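Ethyl acetate hydrolase (Pseudomonas veronii, PDB 5EFZ) hydrolyses ethyl acetate to ethanol and acetate during the breakdown of short-chain methyl ketones, and in vitro also cleaves other small esters such as methyl and vinyl acetate. Local coordinates at residues A214-H219 with N264-M269. Numbering follows the deposited sequence.
Sequences AGLERH and NNLLTM. With EDO (1,2-ethanediol), chain L.
Leu266 reaches across to Leu216 and His219, so that one branched side chain joins helices 213-227 and 263-274; between 214-219 and 264-269 the nearest CA atoms, those of Leu216 and Leu266, are 9.8 Å apart. With its CB directed at the other helix and CD1 anti to CA (chi2 178°), Leu266 carries CD1 to 3.7 Å from Leu216 CD2, a methyl-to-methyl van der Waals contact between two side chains lying aslant to each other. The same CD1 comes within 4.4 Å of His219 NE2, meeting the imidazole at a slant. That ring swings out from its helix because CG is anti to the backbone N (chi1 -170°), and its rotation is fixed from elsewhere: ND1 is hydrogen-bonded to Leu191 O, NE2 makes a weak bond to the Tyr68 hydroxyl, and Trp223 and Phe258 pack edge-to-face with it. Both imidazole nitrogens are thereby satisfied in a buried setting; no hydrogen bond crosses between 214-219 and 264-269. The His219 side chain is about 11 Å from that of His334, inferred to be catalytic; the arrangement is an apolar helix-helix contact within the helical insertion that caps an alpha/beta-hydrolase core.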
loop_
_atom_site.group_PDB
_atom_site.type_symbol
_atom_site.label_atom_id
_atom_site.label_comp_id
_atom_site.label_asym_id
_atom_site.label_seq_id
_atom_site.Cartn_x
_atom_site.Cartn_y
_atom_site.Cartn_z
ATOM N N ALA A 214 -1.838 -17.888 -11.622
ATOM C CA ALA A 214 -2.824 -16.922 -11.113
ATOM C C ALA A 214 -2.363 -16.330 -9.780
ATOM O O ALA A 214 -2.409 -15.118 -9.590
ATOM C CB ALA A 214 -4.198 -17.551 -10.966
ATOM N N GLY A 215 -1.918 -17.189 -8.861
ATOM C CA GLY A 215 -1.414 -16.736 -7.578
ATOM C C GLY A 215 -0.185 -15.856 -7.757
ATOM O O GLY A 215 -0.039 -14.831 -7.086
ATOM N N LEU A 216 0.704 -16.244 -8.662
ATOM C CA LEU A 216 1.927 -15.456 -8.866
ATOM C C LEU A 216 1.603 -14.059 -9.472
ATOM O O LEU A 216 2.242 -13.050 -9.114
ATOM C CB LEU A 216 2.922 -16.202 -9.756
ATOM C CG LEU A 216 3.599 -17.417 -9.101
ATOM C CD1 LEU A 216 4.336 -18.225 -10.147
ATOM C CD2 LEU A 216 4.581 -16.965 -7.989
ATOM N N GLU A 217 0.655 -14.014 -10.395
ATOM C CA GLU A 217 0.218 -12.724 -10.953
ATOM C C GLU A 217 -0.422 -11.820 -9.876
ATOM O O GLU A 217 -0.199 -10.616 -9.877
ATOM C CB GLU A 217 -0.786 -12.946 -12.102
ATOM C CG GLU A 217 -0.130 -13.450 -13.399
ATOM C CD GLU A 217 -1.067 -13.392 -14.603
ATOM O OE1 GLU A 217 -2.196 -12.832 -14.494
ATOM O OE2 GLU A 217 -0.654 -13.905 -15.671
ATOM N N ARG A 218 -1.225 -12.394 -8.967
ATOM C CA ARG A 218 -1.852 -11.579 -7.897
ATOM C C ARG A 218 -0.774 -11.032 -6.976
ATOM O O ARG A 218 -0.832 -9.885 -6.506
ATOM C CB ARG A 218 -2.902 -12.405 -7.088
ATOM C CG ARG A 218 -4.106 -12.891 -7.915
ATOM C CD ARG A 218 -5.015 -13.894 -7.113
ATOM N NE ARG A 218 -6.088 -14.486 -7.938
ATOM C CZ ARG A 218 -6.372 -15.788 -7.980
ATOM N NH1 ARG A 218 -5.663 -16.646 -7.255
ATOM N NH2 ARG A 218 -7.360 -16.238 -8.749
ATOM N N HIS A 219 0.224 -11.878 -6.725
ATOM C CA HIS A 219 1.392 -11.523 -5.937
ATOM C C HIS A 219 2.116 -10.341 -6.602
ATOM O O HIS A 219 2.442 -9.344 -5.942
ATOM C CB HIS A 219 2.288 -12.764 -5.868
ATOM C CG HIS A 219 3.429 -12.687 -4.897
ATOM N ND1 HIS A 219 3.276 -12.949 -3.560
ATOM C CD2 HIS A 219 4.745 -12.443 -5.099
ATOM C CE1 HIS A 219 4.464 -12.878 -2.963
ATOM N NE2 HIS A 219 5.361 -12.556 -3.868
ATOM N N ASN A 264 6.849 -22.323 -3.446
ATOM C CA ASN A 264 7.353 -22.755 -2.135
ATOM C C ASN A 264 8.569 -21.921 -1.712
ATOM O O ASN A 264 8.670 -21.508 -0.549
ATOM C CB ASN A 264 7.713 -24.235 -2.124
ATOM C CG ASN A 264 6.471 -25.125 -2.122
ATOM O OD1 ASN A 264 5.423 -24.748 -1.579
ATOM N ND2 ASN A 264 6.571 -26.265 -2.768
ATOM N N ASN A 265 9.494 -21.663 -2.631
ATOM C CA ASN A 265 10.634 -20.780 -2.267
ATOM C C ASN A 265 10.214 -19.353 -1.850
ATOM O O ASN A 265 10.754 -18.760 -0.886
ATOM C CB ASN A 265 11.634 -20.679 -3.426
ATOM C CG ASN A 265 12.356 -21.976 -3.700
ATOM O OD1 ASN A 265 12.336 -22.931 -2.890
ATOM N ND2 ASN A 265 12.988 -22.044 -4.881
ATOM N N LEU A 266 9.267 -18.761 -2.563
ATOM C CA LEU A 266 8.795 -17.436 -2.182
ATOM C C LEU A 266 8.192 -17.456 -0.759
ATOM O O LEU A 266 8.404 -16.518 0.029
ATOM C CB LEU A 266 7.750 -16.911 -3.197
ATOM C CG LEU A 266 8.308 -16.662 -4.602
ATOM C CD1 LEU A 266 7.186 -16.196 -5.544
ATOM C CD2 LEU A 266 9.410 -15.595 -4.548
ATOM N N LEU A 267 7.450 -18.507 -0.433
ATOM C CA LEU A 267 6.828 -18.605 0.900
ATOM C C LEU A 267 7.904 -18.775 1.987
ATOM O O LEU A 267 7.772 -18.237 3.096
ATOM C CB LEU A 267 5.829 -19.777 0.952
ATOM C CG LEU A 267 4.600 -19.653 0.026
ATOM C CD1 LEU A 267 3.651 -20.838 0.284
ATOM C CD2 LEU A 267 3.867 -18.349 0.217
ATOM N N THR A 268 8.980 -19.496 1.674
ATOM C CA THR A 268 10.086 -19.621 2.637
ATOM C C THR A 268 10.685 -18.247 2.940
ATOM O O THR A 268 10.934 -17.910 4.096
ATOM C CB THR A 268 11.202 -20.569 2.111
ATOM O OG1 THR A 268 10.629 -21.862 1.873
ATOM C CG2 THR A 268 12.335 -20.742 3.110
ATOM N N MET A 269 10.928 -17.467 1.893
ATOM C CA MET A 269 11.548 -16.160 2.087
ATOM C C MET A 269 10.565 -15.209 2.746
ATOM O O MET A 269 10.947 -14.424 3.594
ATOM C CB MET A 269 12.067 -15.621 0.744
ATOM C CG MET A 269 13.352 -16.384 0.263
ATOM S SD MET A 269 13.895 -15.790 -1.370
ATOM C CE MET A 269 12.690 -16.586 -2.453
HETATM C C1 EDO L . 8.115 -24.478 1.761
HETATM O O1 EDO L . 7.666 -23.110 1.938
HETATM C C2 EDO L . 7.976 -25.369 3.008
HETATM O O2 EDO L . 7.838 -24.684 4.270
#